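Local coordinates for protein amidohydrolase (Pseudomonas aeruginosa, PDB 2I5G) that probably acts as a metallodipeptidase of the membrane dipeptidase (M19) family, hydrolysing dipeptides within a TIM-barrel fold, at residues W44-T50 / N94-E99. The protein carries 2 engineered substitutions. Numbering follows the deposited sequence.
Sequences WEGFQAT and NAHAFE
Ala97, Phe47 and Trp44 bury the most surface where the N-terminus of helix 47-63 meets the loop 94-99, which follows strand 86-92. From Trp44 (phi/psi -112/-22) the chain straightens at Glu45 (-59/148) and Gly46 (-86/-162), the N-cap, and the helix begins at Phe47; opposite them, residues 96-98 form a 3-10 turn, with Phe98 N bonded to Ala95 O and Glu99 N to His96 O. CA atoms are nearest at Gly46 and Ala97, 4.3 Å, and at Trp44 and Asn94, 6.8 Å. So close a backbone approach sets Ala97 CA 3.9 Å from Gly46 C, while Ala97 CB packs 3.4 Å from Thr50 OG1, which itself donates to Gly46 O (2.7 Å). Phe47, chi1 t, brings its CA 3.3 Å from Ala97 O in a CA-H...O contact, and its ring runs away from the loop to stack on Tyr104. Phe47 N donates to Glu99 OE1 (3.1 Å, 155°). Glu99, at phi/psi 52/-125 with an m, t side chain, also receives a hydrogen bond at OE1 from a water (2.5 Å) that accepts from Gln48 N (2.7 Å). At the other end Trp44 CE3 lies 4.0 Å from Asn94 ND2, and Trp44 NE1 bonds to Trp261 O. His96 turns its ring edge to Trp44 O, CD2 at 3.4 Å. Asn94 OD1 accepts from His96 N (2.9 Å), closing an Asx turn, and ND2 bonds to Val43 O. The contact joins the loop after strand 36-40 and the start of helix 47-63 to the loop after the neighbouring parallel strand 86-92, packing characteristic of beta-alpha loops in a TIM barrel.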
loop_
_atom_site.group_PDB
_atom_site.type_symbol
_atom_site.label_atom_id
_atom_site.label_comp_id
_atom_site.label_asym_id
_atom_site.label_seq_id
_atom_site.Cartn_x
_atom_site.Cartn_y
_atom_site.Cartn_z
ATOM N N TRP A 44 1.492 -4.317 12.065
ATOM C CA TRP A 44 0.417 -3.796 11.220
ATOM C C TRP A 44 0.321 -2.271 11.357
ATOM O O TRP A 44 -0.204 -1.592 10.472
ATOM C CB TRP A 44 -0.935 -4.413 11.609
ATOM C CG TRP A 44 -1.163 -5.858 11.197
ATOM C CD1 TRP A 44 -1.590 -6.876 12.002
ATOM C CD2 TRP A 44 -1.035 -6.422 9.882
ATOM N NE1 TRP A 44 -1.740 -8.031 11.277
ATOM C CE2 TRP A 44 -1.406 -7.784 9.973
ATOM C CE3 TRP A 44 -0.643 -5.910 8.634
ATOM C CZ2 TRP A 44 -1.398 -8.642 8.866
ATOM C CZ3 TRP A 44 -0.636 -6.762 7.534
ATOM C CH2 TRP A 44 -1.012 -8.115 7.660
ATOM N N GLU A 45 0.845 -1.743 12.460
ATOM C CA GLU A 45 0.798 -0.309 12.756
ATOM C C GLU A 45 1.426 0.680 11.770
ATOM O O GLU A 45 2.410 0.378 11.098
ATOM C CB GLU A 45 1.383 -0.054 14.150
ATOM C CG GLU A 45 2.420 -1.068 14.599
ATOM C CD GLU A 45 1.821 -2.199 15.413
ATOM O OE1 GLU A 45 1.311 -1.935 16.523
ATOM O OE2 GLU A 45 1.861 -3.353 14.945
ATOM N N GLY A 46 0.838 1.874 11.704
ATOM C CA GLY A 46 1.341 2.916 10.826
ATOM C C GLY A 46 2.435 3.691 11.537
ATOM O O GLY A 46 2.973 3.212 12.537
ATOM N N PHE A 47 2.757 4.887 11.047
ATOM C CA PHE A 47 3.809 5.711 11.652
ATOM C C PHE A 47 3.623 5.993 13.146
ATOM O O PHE A 47 4.282 5.381 13.986
ATOM C CB PHE A 47 3.944 7.047 10.909
ATOM C CG PHE A 47 4.992 7.958 11.489
ATOM C CD1 PHE A 47 6.344 7.644 11.382
ATOM C CD2 PHE A 47 4.628 9.113 12.174
ATOM C CE1 PHE A 47 7.318 8.462 11.951
ATOM C CE2 PHE A 47 5.592 9.937 12.745
ATOM C CZ PHE A 47 6.941 9.609 12.634
ATOM N N GLN A 48 2.730 6.920 13.478
ATOM C CA GLN A 48 2.503 7.277 14.874
ATOM C C GLN A 48 2.235 6.104 15.817
ATOM O O GLN A 48 2.715 6.104 16.949
ATOM C CB GLN A 48 1.370 8.312 14.990
ATOM C CG GLN A 48 1.178 8.874 16.409
ATOM C CD GLN A 48 0.653 10.305 16.423
ATOM O OE1 GLN A 48 0.356 10.872 15.380
ATOM N NE2 GLN A 48 0.542 10.889 17.609
ATOM N N ALA A 49 1.481 5.104 15.379
ATOM C CA ALA A 49 1.221 3.975 16.270
ATOM C C ALA A 49 2.531 3.234 16.539
ATOM O O ALA A 49 2.739 2.713 17.631
ATOM C CB ALA A 49 0.172 3.025 15.663
ATOM N N THR A 50 3.413 3.195 15.542
ATOM C CA THR A 50 4.703 2.533 15.709
ATOM C C THR A 50 5.556 3.355 16.674
ATOM O O THR A 50 6.224 2.807 17.556
ATOM C CB THR A 50 5.447 2.380 14.350
ATOM O OG1 THR A 50 4.749 1.434 13.525
ATOM C CG2 THR A 50 6.882 1.906 14.568
ATOM N N ASN A 94 7.271 -4.908 9.336
ATOM C CA ASN A 94 6.517 -4.329 8.233
ATOM C C ASN A 94 7.079 -2.953 7.890
ATOM O O ASN A 94 7.410 -2.173 8.779
ATOM C CB ASN A 94 5.043 -4.191 8.617
ATOM C CG ASN A 94 4.132 -4.069 7.409
ATOM O OD1 ASN A 94 4.548 -3.624 6.341
ATOM N ND2 ASN A 94 2.875 -4.454 7.579
ATOM N N ALA A 95 7.186 -2.660 6.599
ATOM C CA ALA A 95 7.685 -1.366 6.156
ATOM C C ALA A 95 6.552 -0.344 6.191
ATOM O O ALA A 95 6.771 0.845 5.966
ATOM C CB ALA A 95 8.233 -1.477 4.747
ATOM N N HIS A 96 5.343 -0.818 6.486
ATOM C CA HIS A 96 4.165 0.037 6.530
ATOM C C HIS A 96 4.300 1.223 7.481
ATOM O O HIS A 96 3.656 2.261 7.284
ATOM C CB HIS A 96 2.931 -0.785 6.894
ATOM C CG HIS A 96 1.651 -0.014 6.804
ATOM N ND1 HIS A 96 1.230 0.592 5.638
ATOM C CD2 HIS A 96 0.717 0.279 7.741
ATOM C CE1 HIS A 96 0.092 1.226 5.861
ATOM N NE2 HIS A 96 -0.240 1.052 7.129
ATOM N N ALA A 97 5.138 1.072 8.505
ATOM C CA ALA A 97 5.371 2.133 9.482
ATOM C C ALA A 97 5.934 3.382 8.804
ATOM O O ALA A 97 5.772 4.495 9.313
ATOM C CB ALA A 97 6.327 1.651 10.545
ATOM N N PHE A 98 6.604 3.196 7.666
ATOM C CA PHE A 98 7.161 4.318 6.910
ATOM C C PHE A 98 6.045 5.023 6.149
ATOM O O PHE A 98 6.244 6.117 5.612
ATOM C CB PHE A 98 8.178 3.850 5.864
ATOM C CG PHE A 98 9.361 3.126 6.422
ATOM C CD1 PHE A 98 10.021 3.595 7.552
ATOM C CD2 PHE A 98 9.859 1.997 5.769
ATOM C CE1 PHE A 98 11.163 2.954 8.019
ATOM C CE2 PHE A 98 10.999 1.348 6.225
ATOM C CZ PHE A 98 11.653 1.825 7.350
ATOM N N GLU A 99 4.876 4.391 6.087
ATOM C CA GLU A 99 3.751 4.949 5.348
ATOM C C GLU A 99 4.208 5.308 3.923
ATOM O O GLU A 99 4.736 4.445 3.212
ATOM C CB GLU A 99 3.174 6.160 6.093
ATOM C CG GLU A 99 2.440 5.751 7.377
ATOM C CD GLU A 99 1.752 6.906 8.109
ATOM O OE1 GLU A 99 1.091 6.631 9.139
ATOM O OE2 GLU A 99 1.870 8.074 7.668
HETATM O O HOH W 1 0.833 7.352 11.546
#